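Local atomic coordinates of adherence and virulence protein A (Streptococcus pneumoniae, PDB entry 6PON), a protein that binds fibronectin and probably contributes to the adherence and virulence of the pneumococcus. Residues G5-L8 against H9-E13; E14-S17 against E18-G22; A70-T74 against F75-L79; Y153-L157 against P158-Y162. All coordinates share one frame; numbering follows the deposited sequence.

Contact 1: residues G5-L8 against H9-E13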
loop_
_atom_site.group_PDB
_atom_site.type_symbol
_atom_site.label_atom_id
_atom_site.label_comp_id
_atom_site.label_asym_id
_atom_site.label_seq_id
_atom_site.Cartn_x
_atom_site.Cartn_y
_atom_site.Cartn_z
ATOM N N GLY B 5 0.671 -14.188 -19.655
ATOM C CA GLY B 5 -0.229 -13.183 -20.204
ATOM C C GLY B 5 0.282 -11.769 -19.993
ATOM O O GLY B 5 0.169 -10.912 -20.878
ATOM N N PHE B 6 0.866 -11.515 -18.822
ATOM C CA PHE B 6 1.419 -10.202 -18.511
ATOM C C PHE B 6 2.503 -9.815 -19.507
ATOM O O PHE B 6 2.484 -8.707 -20.058
ATOM C CB PHE B 6 1.963 -10.212 -17.075
ATOM C CG PHE B 6 2.608 -8.919 -16.647
ATOM C CD1 PHE B 6 1.859 -7.758 -16.521
ATOM C CD2 PHE B 6 3.952 -8.877 -16.333
ATOM C CE1 PHE B 6 2.451 -6.570 -16.113
ATOM C CE2 PHE B 6 4.550 -7.697 -15.917
ATOM C CZ PHE B 6 3.809 -6.546 -15.800
ATOM N N PHE B 7 3.462 -10.719 -19.751
ATOM C CA PHE B 7 4.472 -10.468 -20.776
ATOM C C PHE B 7 3.826 -10.241 -22.134
ATOM O O PHE B 7 4.190 -9.313 -22.873
ATOM C CB PHE B 7 5.446 -11.639 -20.852
ATOM C CG PHE B 7 6.643 -11.378 -21.727
ATOM C CD1 PHE B 7 6.625 -11.723 -23.075
ATOM C CD2 PHE B 7 7.792 -10.802 -21.200
ATOM C CE1 PHE B 7 7.723 -11.484 -23.887
ATOM C CE2 PHE B 7 8.895 -10.562 -22.001
ATOM C CZ PHE B 7 8.860 -10.900 -23.358
ATOM N N LEU B 8 2.865 -11.093 -22.483
ATOM C CA LEU B 8 2.242 -11.015 -23.795
ATOM C C LEU B 8 1.491 -9.707 -23.967
ATOM O O LEU B 8 1.437 -9.166 -25.077
ATOM C CB LEU B 8 1.314 -12.214 -23.981
ATOM C CG LEU B 8 0.539 -12.411 -25.285
ATOM C CD1 LEU B 8 1.508 -12.444 -26.434
ATOM C CD2 LEU B 8 -0.302 -13.704 -25.226
ATOM N N HIS B 9 0.926 -9.170 -22.876
ATOM C CA HIS B 9 0.290 -7.858 -22.954
ATOM C C HIS B 9 1.266 -6.818 -23.469
ATOM O O HIS B 9 0.895 -5.947 -24.267
ATOM C CB HIS B 9 -0.266 -7.449 -21.586
ATOM C CG HIS B 9 -0.785 -6.039 -21.531
ATOM N ND1 HIS B 9 -2.129 -5.743 -21.482
ATOM C CD2 HIS B 9 -0.137 -4.851 -21.496
ATOM C CE1 HIS B 9 -2.288 -4.433 -21.434
ATOM N NE2 HIS B 9 -1.094 -3.868 -21.440
ATOM N N HIS B 10 2.528 -6.904 -23.040
ATOM C CA HIS B 10 3.511 -5.922 -23.479
ATOM C C HIS B 10 3.904 -6.142 -24.933
ATOM O O HIS B 10 3.888 -5.198 -25.732
ATOM C CB HIS B 10 4.732 -5.946 -22.557
ATOM C CG HIS B 10 4.488 -5.282 -21.238
ATOM N ND1 HIS B 10 4.923 -4.004 -20.951
ATOM C CD2 HIS B 10 3.815 -5.703 -20.142
ATOM C CE1 HIS B 10 4.550 -3.680 -19.729
ATOM N NE2 HIS B 10 3.868 -4.690 -19.219
ATOM N N ILE B 11 4.240 -7.379 -25.310
ATOM C CA ILE B 11 4.788 -7.564 -26.651
ATOM C C ILE B 11 3.712 -7.401 -27.723
ATOM O O ILE B 11 4.017 -7.007 -28.857
ATOM C CB ILE B 11 5.506 -8.921 -26.786
ATOM C CG1 ILE B 11 6.365 -8.912 -28.070
ATOM C CG2 ILE B 11 4.495 -10.066 -26.795
ATOM C CD1 ILE B 11 7.484 -9.958 -28.110
ATOM N N VAL B 12 2.449 -7.672 -27.396
ATOM C CA VAL B 12 1.432 -7.590 -28.435
ATOM C C VAL B 12 1.208 -6.140 -28.823
ATOM O O VAL B 12 0.809 -5.848 -29.959
ATOM C CB VAL B 12 0.130 -8.278 -27.991
ATOM C CG1 VAL B 12 -0.590 -7.437 -26.981
ATOM C CG2 VAL B 12 -0.772 -8.531 -29.190
ATOM N N GLU B 13 1.507 -5.207 -27.912
ATOM C CA GLU B 13 1.467 -3.790 -28.263
ATOM C C GLU B 13 2.559 -3.432 -29.270
ATOM O O GLU B 13 2.308 -2.669 -30.215
ATOM C CB GLU B 13 1.584 -2.934 -27.001
ATOM C CG GLU B 13 1.465 -1.459 -27.296
ATOM C CD GLU B 13 0.086 -1.095 -27.814
ATOM O OE1 GLU B 13 -0.019 -0.407 -28.854
ATOM O OE2 GLU B 13 -0.927 -1.479 -27.196
#

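Contact 2: residues E14-S17 against E18-G22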
loop_
_atom_site.group_PDB
_atom_site.type_symbol
_atom_site.label_atom_id
_atom_site.label_comp_id
_atom_site.label_asym_id
_atom_site.label_seq_id
_atom_site.Cartn_x
_atom_site.Cartn_y
_atom_site.Cartn_z
ATOM N N GLU B 14 3.774 -3.976 -29.086
ATOM C CA GLU B 14 4.850 -3.798 -30.066
ATOM C C GLU B 14 4.484 -4.421 -31.409
ATOM O O GLU B 14 4.753 -3.845 -32.472
ATOM C CB GLU B 14 6.163 -4.428 -29.577
ATOM C CG GLU B 14 6.772 -3.888 -28.284
ATOM C CD GLU B 14 8.087 -4.601 -27.917
ATOM O OE1 GLU B 14 8.436 -5.619 -28.579
ATOM O OE2 GLU B 14 8.775 -4.133 -26.979
ATOM N N LEU B 15 3.936 -5.642 -31.382
ATOM C CA LEU B 15 3.607 -6.313 -32.632
ATOM C C LEU B 15 2.543 -5.522 -33.369
ATOM O O LEU B 15 2.603 -5.372 -34.590
ATOM C CB LEU B 15 3.135 -7.748 -32.376
ATOM C CG LEU B 15 4.071 -8.720 -31.646
ATOM C CD1 LEU B 15 3.412 -10.080 -31.420
ATOM C CD2 LEU B 15 5.367 -8.885 -32.384
ATOM N N ARG B 16 1.594 -4.958 -32.624
ATOM C CA ARG B 16 0.543 -4.165 -33.238
ATOM C C ARG B 16 1.133 -2.986 -34.000
ATOM O O ARG B 16 0.900 -2.828 -35.210
ATOM C CB ARG B 16 -0.426 -3.693 -32.163
ATOM C CG ARG B 16 -1.759 -3.245 -32.676
ATOM C CD ARG B 16 -2.636 -2.811 -31.518
ATOM N NE ARG B 16 -3.148 -3.938 -30.744
ATOM C CZ ARG B 16 -2.854 -4.188 -29.467
ATOM N NH1 ARG B 16 -2.038 -3.393 -28.793
ATOM N NH2 ARG B 16 -3.389 -5.241 -28.857
ATOM N N SER B 17 1.945 -2.171 -33.320
ATOM C CA SER B 17 2.420 -0.953 -33.955
ATOM C C SER B 17 3.484 -1.230 -35.013
ATOM O O SER B 17 3.718 -0.378 -35.879
ATOM C CB SER B 17 2.940 0.031 -32.894
ATOM O OG SER B 17 4.325 -0.121 -32.651
ATOM N N GLU B 18 4.131 -2.389 -34.989
ATOM C CA GLU B 18 5.093 -2.644 -36.052
ATOM C C GLU B 18 4.474 -3.318 -37.263
ATOM O O GLU B 18 5.006 -3.175 -38.368
ATOM C CB GLU B 18 6.262 -3.483 -35.545
ATOM C CG GLU B 18 7.162 -2.709 -34.616
ATOM C CD GLU B 18 8.424 -2.221 -35.307
ATOM O OE1 GLU B 18 8.676 -1.003 -35.259
ATOM O OE2 GLU B 18 9.170 -3.029 -35.890
ATOM N N LEU B 19 3.340 -3.977 -37.105
ATOM C CA LEU B 19 2.869 -4.901 -38.115
ATOM C C LEU B 19 1.512 -4.560 -38.708
ATOM O O LEU B 19 1.273 -4.908 -39.869
ATOM C CB LEU B 19 2.823 -6.320 -37.534
ATOM C CG LEU B 19 4.189 -6.872 -37.138
ATOM C CD1 LEU B 19 4.072 -8.313 -36.660
ATOM C CD2 LEU B 19 5.158 -6.759 -38.302
ATOM N N VAL B 20 0.621 -3.907 -37.955
ATOM C CA VAL B 20 -0.737 -3.708 -38.445
ATOM C C VAL B 20 -0.674 -2.932 -39.755
ATOM O O VAL B 20 0.151 -2.028 -39.924
ATOM C CB VAL B 20 -1.611 -3.019 -37.377
ATOM C CG1 VAL B 20 -2.939 -2.535 -37.944
ATOM C CG2 VAL B 20 -1.914 -3.984 -36.264
ATOM N N ASN B 21 -1.505 -3.344 -40.714
ATOM C CA ASN B 21 -1.554 -2.832 -42.079
ATOM C C ASN B 21 -0.336 -3.229 -42.890
ATOM O O ASN B 21 -0.153 -2.726 -44.010
ATOM C CB ASN B 21 -1.729 -1.313 -42.128
ATOM C CG ASN B 21 -3.083 -0.887 -41.644
ATOM O OD1 ASN B 21 -4.107 -1.423 -42.079
ATOM N ND2 ASN B 21 -3.107 0.063 -40.721
ATOM N N GLY B 22 0.503 -4.117 -42.362
ATOM C CA GLY B 22 1.532 -4.730 -43.162
ATOM C C GLY B 22 0.963 -5.787 -44.087
ATOM O O GLY B 22 -0.231 -6.101 -44.075
#

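Contact 3: residues A70-T74 against F75-L79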
loop_
_atom_site.group_PDB
_atom_site.type_symbol
_atom_site.label_atom_id
_atom_site.label_comp_id
_atom_site.label_asym_id
_atom_site.label_seq_id
_atom_site.Cartn_x
_atom_site.Cartn_y
_atom_site.Cartn_z
ATOM N N ALA B 70 12.328 -28.415 -47.699
ATOM C CA ALA B 70 12.400 -28.503 -49.155
ATOM C C ALA B 70 11.030 -28.331 -49.791
ATOM O O ALA B 70 10.910 -27.756 -50.879
ATOM C CB ALA B 70 13.008 -29.846 -49.565
ATOM N N GLN B 71 9.990 -28.837 -49.142
ATOM C CA GLN B 71 8.636 -28.723 -49.648
ATOM C C GLN B 71 7.707 -28.289 -48.524
ATOM O O GLN B 71 7.840 -28.766 -47.394
ATOM C CB GLN B 71 8.149 -30.059 -50.226
ATOM C CG GLN B 71 8.933 -30.559 -51.399
ATOM C CD GLN B 71 8.757 -29.701 -52.647
ATOM O OE1 GLN B 71 8.017 -28.704 -52.654
ATOM N NE2 GLN B 71 9.456 -30.077 -53.711
ATOM N N PRO B 72 6.758 -27.397 -48.796
ATOM C CA PRO B 72 5.806 -27.003 -47.749
ATOM C C PRO B 72 4.898 -28.163 -47.376
ATOM O O PRO B 72 4.440 -28.920 -48.233
ATOM C CB PRO B 72 5.016 -25.860 -48.396
ATOM C CG PRO B 72 5.113 -26.120 -49.846
ATOM C CD PRO B 72 6.469 -26.740 -50.082
ATOM N N SER B 73 4.659 -28.311 -46.081
ATOM C CA SER B 73 3.709 -29.300 -45.611
ATOM C C SER B 73 2.313 -28.964 -46.117
ATOM O O SER B 73 2.047 -27.863 -46.597
ATOM C CB SER B 73 3.691 -29.343 -44.086
ATOM O OG SER B 73 3.330 -28.072 -43.555
ATOM N N THR B 74 1.399 -29.928 -45.962
ATOM C CA THR B 74 -0.016 -29.629 -46.164
ATOM C C THR B 74 -0.437 -28.407 -45.346
ATOM O O THR B 74 -1.145 -27.525 -45.847
ATOM C CB THR B 74 -0.865 -30.857 -45.793
ATOM O OG1 THR B 74 -0.571 -31.941 -46.679
ATOM C CG2 THR B 74 -2.360 -30.548 -45.876
ATOM N N PHE B 75 0.010 -28.335 -44.086
ATOM C CA PHE B 75 -0.340 -27.207 -43.230
ATOM C C PHE B 75 0.018 -25.887 -43.888
ATOM O O PHE B 75 -0.776 -24.944 -43.874
ATOM C CB PHE B 75 0.371 -27.345 -41.883
ATOM C CG PHE B 75 0.284 -26.113 -40.988
ATOM C CD1 PHE B 75 -0.872 -25.843 -40.251
ATOM C CD2 PHE B 75 1.377 -25.270 -40.839
ATOM C CE1 PHE B 75 -0.947 -24.752 -39.408
ATOM C CE2 PHE B 75 1.311 -24.177 -40.004
ATOM C CZ PHE B 75 0.136 -23.914 -39.276
ATOM N N ILE B 76 1.201 -25.814 -44.497
ATOM C CA ILE B 76 1.711 -24.539 -44.982
ATOM C C ILE B 76 0.983 -24.105 -46.243
ATOM O O ILE B 76 0.665 -22.917 -46.414
ATOM C CB ILE B 76 3.227 -24.629 -45.204
ATOM C CG1 ILE B 76 3.939 -24.709 -43.853
ATOM C CG2 ILE B 76 3.718 -23.405 -45.975
ATOM C CD1 ILE B 76 3.911 -23.396 -43.106
ATOM N N MET B 77 0.707 -25.051 -47.147
ATOM C CA MET B 77 0.013 -24.708 -48.387
ATOM C C MET B 77 -1.379 -24.168 -48.107
ATOM O O MET B 77 -1.844 -23.260 -48.803
ATOM C CB MET B 77 -0.080 -25.926 -49.314
ATOM C CG MET B 77 1.207 -26.724 -49.430
ATOM S SD MET B 77 1.104 -28.129 -50.557
ATOM C CE MET B 77 1.859 -27.298 -51.919
ATOM N N VAL B 78 -2.071 -24.731 -47.110
ATOM C CA VAL B 78 -3.363 -24.175 -46.705
ATOM C C VAL B 78 -3.187 -22.768 -46.135
ATOM O O VAL B 78 -3.969 -21.863 -46.436
ATOM C CB VAL B 78 -4.080 -25.108 -45.705
ATOM C CG1 VAL B 78 -5.417 -24.501 -45.251
ATOM C CG2 VAL B 78 -4.320 -26.467 -46.324
ATOM N N LEU B 79 -2.149 -22.546 -45.329
ATOM C CA LEU B 79 -1.942 -21.193 -44.815
ATOM C C LEU B 79 -1.570 -20.233 -45.935
ATOM O O LEU B 79 -2.011 -19.076 -45.943
ATOM C CB LEU B 79 -0.874 -21.180 -43.709
ATOM C CG LEU B 79 -1.474 -21.206 -42.289
ATOM C CD1 LEU B 79 -2.278 -22.478 -42.047
ATOM C CD2 LEU B 79 -0.424 -21.009 -41.189
#

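Contact 4: residues Y153-L157 against P158-Y162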
loop_
_atom_site.group_PDB
_atom_site.type_symbol
_atom_site.label_atom_id
_atom_site.label_comp_id
_atom_site.label_asym_id
_atom_site.label_seq_id
_atom_site.Cartn_x
_atom_site.Cartn_y
_atom_site.Cartn_z
ATOM N N TYR B 153 -11.777 -32.178 -25.197
ATOM C CA TYR B 153 -12.623 -30.998 -25.037
ATOM C C TYR B 153 -13.060 -30.459 -26.393
ATOM O O TYR B 153 -14.210 -30.038 -26.567
ATOM C CB TYR B 153 -11.867 -29.935 -24.239
ATOM C CG TYR B 153 -12.630 -28.664 -23.953
ATOM C CD1 TYR B 153 -13.547 -28.600 -22.913
ATOM C CD2 TYR B 153 -12.411 -27.513 -24.706
ATOM C CE1 TYR B 153 -14.244 -27.432 -22.632
ATOM C CE2 TYR B 153 -13.102 -26.331 -24.431
ATOM C CZ TYR B 153 -14.021 -26.301 -23.385
ATOM O OH TYR B 153 -14.722 -25.144 -23.101
ATOM N N ARG B 154 -12.164 -30.491 -27.371
ATOM C CA ARG B 154 -12.452 -29.957 -28.690
ATOM C C ARG B 154 -11.705 -30.779 -29.720
ATOM O O ARG B 154 -10.685 -31.412 -29.430
ATOM C CB ARG B 154 -12.052 -28.486 -28.802
ATOM C CG ARG B 154 -10.632 -28.231 -28.337
ATOM C CD ARG B 154 -10.281 -26.754 -28.337
ATOM N NE ARG B 154 -8.861 -26.603 -28.060
ATOM C CZ ARG B 154 -8.155 -25.496 -28.263
ATOM N NH1 ARG B 154 -8.731 -24.407 -28.749
ATOM N NH2 ARG B 154 -6.861 -25.491 -27.987
ATOM N N THR B 155 -12.209 -30.757 -30.934
ATOM C CA THR B 155 -11.534 -31.425 -32.027
ATOM C C THR B 155 -10.746 -30.363 -32.786
ATOM O O THR B 155 -11.309 -29.342 -33.202
ATOM C CB THR B 155 -12.543 -32.173 -32.902
ATOM O OG1 THR B 155 -13.185 -33.190 -32.113
ATOM C CG2 THR B 155 -11.858 -32.839 -34.061
ATOM N N LEU B 156 -9.437 -30.575 -32.916
ATOM C CA LEU B 156 -8.565 -29.631 -33.612
ATOM C C LEU B 156 -8.209 -30.246 -34.957
ATOM O O LEU B 156 -7.153 -30.846 -35.136
ATOM C CB LEU B 156 -7.328 -29.290 -32.792
ATOM C CG LEU B 156 -7.676 -28.535 -31.510
ATOM C CD1 LEU B 156 -6.437 -27.990 -30.856
ATOM C CD2 LEU B 156 -8.663 -27.423 -31.797
ATOM N N LEU B 157 -9.114 -30.084 -35.914
ATOM C CA LEU B 157 -8.922 -30.677 -37.228
ATOM C C LEU B 157 -9.497 -29.723 -38.260
ATOM O O LEU B 157 -10.458 -29.004 -37.959
ATOM C CB LEU B 157 -9.598 -32.058 -37.333
ATOM C CG LEU B 157 -9.048 -33.263 -36.542
ATOM C CD1 LEU B 157 -10.030 -34.425 -36.577
ATOM C CD2 LEU B 157 -7.684 -33.743 -37.074
ATOM N N PRO B 158 -8.918 -29.663 -39.458
ATOM C CA PRO B 158 -9.535 -28.871 -40.536
ATOM C C PRO B 158 -11.018 -29.193 -40.670
ATOM O O PRO B 158 -11.432 -30.352 -40.582
ATOM C CB PRO B 158 -8.752 -29.292 -41.787
ATOM C CG PRO B 158 -7.424 -29.778 -41.264
ATOM C CD PRO B 158 -7.655 -30.309 -39.871
ATOM N N GLY B 159 -11.825 -28.150 -40.861
ATOM C CA GLY B 159 -13.256 -28.279 -41.003
ATOM C C GLY B 159 -14.038 -28.194 -39.705
ATOM O O GLY B 159 -15.214 -27.828 -39.733
ATOM N N SER B 160 -13.416 -28.537 -38.571
ATOM C CA SER B 160 -14.064 -28.378 -37.279
ATOM C C SER B 160 -14.238 -26.900 -36.953
ATOM O O SER B 160 -13.428 -26.051 -37.348
ATOM C CB SER B 160 -13.252 -29.052 -36.163
ATOM O OG SER B 160 -13.211 -30.467 -36.297
ATOM N N THR B 161 -15.312 -26.600 -36.220
ATOM C CA THR B 161 -15.554 -25.245 -35.750
ATOM C C THR B 161 -14.611 -24.935 -34.597
ATOM O O THR B 161 -14.375 -25.783 -33.728
ATOM C CB THR B 161 -17.009 -25.098 -35.314
ATOM O OG1 THR B 161 -17.859 -25.490 -36.397
ATOM C CG2 THR B 161 -17.318 -23.651 -34.921
ATOM N N TYR B 162 -14.043 -23.730 -34.609
ATOM C CA TYR B 162 -13.042 -23.378 -33.607
ATOM C C TYR B 162 -13.689 -23.224 -32.241
ATOM O O TYR B 162 -14.737 -22.588 -32.098
ATOM C CB TYR B 162 -12.307 -22.083 -33.979
ATOM C CG TYR B 162 -11.334 -21.615 -32.919
ATOM C CD1 TYR B 162 -10.101 -22.247 -32.743
ATOM C CD2 TYR B 162 -11.650 -20.559 -32.074
ATOM C CE1 TYR B 162 -9.205 -21.825 -31.756
ATOM C CE2 TYR B 162 -10.770 -20.132 -31.091
ATOM C CZ TYR B 162 -9.552 -20.769 -30.935
ATOM O OH TYR B 162 -8.681 -20.327 -29.954
HETATM O O HOH W 1 -12.593 -27.173 -32.374
#

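Contact 1: residues G5-L8 against H9-E13
The F6 ring receives the H10 imidazole on one face in a T-shaped (edge-to-face) stack, the imidazole edge directed at the phenyl face. Ring centroids are 5.2 Å apart and the planes stand at 75°. NE2 of H10 leads the approach, 3.9 Å from CZ of F6, and the two side chains run alongside each other in the same direction. At the imidazole's own edge, in its plane, H10 CD2 meets the backbone F6 O at 3.3 Å, so F6 touches H10 with both its ring and its carbonyl. The other imidazole nitrogen, ND1, is hydrogen-bonded to T230 of the second subunit, which should help fix the turn of the ring, while F225 and F226 of that subunit pack around the F6 ring. F7 lies against I11 obliquely, CE1 to CB at 4.5 Å, and takes F239 of the second subunit edge-to-face. These residues form the opening turns of helix 5-19, where i to i+4 spacing brings F6 beside H10 and F7 beside I11 on the side turned to the partner chain. Backbone bonds of the same spacing run from H9 N to G5 O (2.8 Å), I11 N to F7 O (3.1 Å) and V12 N to L8 O (2.9 Å); the bond from H10 N to F6 O is weak. With CG anti to its backbone N (chi1 -179°), L8 lies across the I11 side chain, CD1 3.8 Å from CG2 of I11. H9 stacks its ring on F174 of its own chain, and V12 reaches I91 and Q93 of strand 87-93.

Contact 2: residues E14-S17 against E18-G22
R16 and V20 pack closely where helix 5-19 ends, their side chains running alongside in the same direction with R16 CG 3.7 Å from V20 CG2. The R16 carbonyl oxygen is gripped by two amides. V20 N reaches it at 3.0 Å in a nearly straight bond of 165°, whereas L19 N, at 3.3 Å, comes from above the carbonyl plane and not along a lone pair. CG2 of V20 presses on the same oxygen at 3.2 Å; a chi1 of 168° puts CG1 anti to the backbone N and leaves CG2 beside that N, against the oxygen. L19 is equally snug, its CB 3.1 Å from L15 O, although the bond from L19 N to that oxygen is weak. V20 then leaves helical geometry and a type II beta turn from L19 to G22 follows, closed by G22 N to L19 O at 2.7 Å.

The side of S17 is looser and exposed. Next to it, E18 N bonds to E14 O at 3.0 Å and the E18 CB and CG lie beside the same oxygen, the chain bending at chi2. E14 turns its carboxylate to L255 N of the second subunit. R16 sends its guanidinium to E13 and to the I91 carbonyl of strand 87-93. L15, E18 and L19 pack on the four-stranded sheet, E18 on H46 and L61, and N21 and G22 pair with I88 as the chain turns into strand 23-28.

Contact 3: residues A70-T74 against F75-L79
S73 is the N-cap of helix 74-83, and P72 and M77, the residues before the cap and four after it, meet as a hydrophobic staple across the first turn. The cap bond runs from I76 N to S73 OG at 3.2 Å. The hydroxyl is put there by a chi1 of 60°, which sets it between its own backbone N and carbonyl carbon. OG is also hydrogen-bonded to OE1 of Q29, tying the helix start to the loop between strands 23-28 and 34-41. S73 O in turn accepts M77 N at 3.2 Å, nearly straight at 166°, with a weak bond from I76 N.

The M77 side chain climbs back over this turn. Its CB lies about equally far from the carbonyl oxygens of S73 and T74. CG comes much closer to the first, 3.2 Å from S73 O, and is also 4.0 Å from CG of P72. SD stays 4.1 Å from S73 O, and the chain bends at chi3, bringing the methyl CE back to P72 CG. The proline ring also meets I76, CB to CG2 at 3.7 Å, so its CB and CG each have a partner. I76 continues to L35, and F75 packs on E141 and I143, which seats the helix against strand 139-142 and its following loop. On the F75 ring, CD1 of L79 rests over one face, 3.7 Å above the plane and displaced toward the rim.

Contact 4: residues Y153-L157 against P158-Y162
A single water bridges T155 and T161, donating to both backbone carbonyls, at 2.6 Å from T161 O and 2.7 Å from T155 O. It spans the two arms of a type II beta turn from L157 to S160, closed by S160 N to L157 O at 3.1 Å. G159 at the third position has a positive phi of 90°, in a conformation where a side chain would run into the carbonyl oxygen of P158, and which therefore suits glycine. At the end of the turn S160 turns back toward the first arm: its CB lies 3.3 Å from L157 O, and its OG, set beside its own backbone N, meets CG2 of T155 at 3.5 Å.

Farther from the turn, R154 and Y162 run side by side in the same direction, NH1 to CE1 at 4.0 Å, their guanidinium and ring planes 60° apart. The carboxylate of E121 holds both ends, with a salt bridge from R154 NH2 to OE1 and a hydrogen bond between Y162 OH and OE2. NH1 bonds to I163 O, and CD2 of L156 lies over one face of the guanidinium at 3.8 Å, toward its rim. Bonded through NH1 and NH2 and covered on one face, the guanidinium is probably held in one orientation. This loop, between strand 139-142 and helix 178-187, lies along the five-stranded sheet: G159 and S160 pair with I139 of strand 139-142, Y162 pairs with H137, and L156 and Y162 pack on strand 128-133.

Contacts 1 and 2 are successive parts of helix 5-19, their centres 14 Å apart. E13, the last residue of contact 1, pairs its carboxylate with R16 of contact 2; both contacts lean on strand 87-93, and both meet L255 of the second subunit, through I11 and E14. Contacts 3 and 4 lie elsewhere, 19 Å apart between centres and about 7 Å between nearest atoms. They share strand 139-142, where contact 3 packs on E141 and contact 4 pairs with I139. No other chain of the assembly touches either. Contact 1 is 29 Å from contact 3 and 27 Å from contact 4, centre to centre, so the helix at the subunit interface is well separated from this second pair.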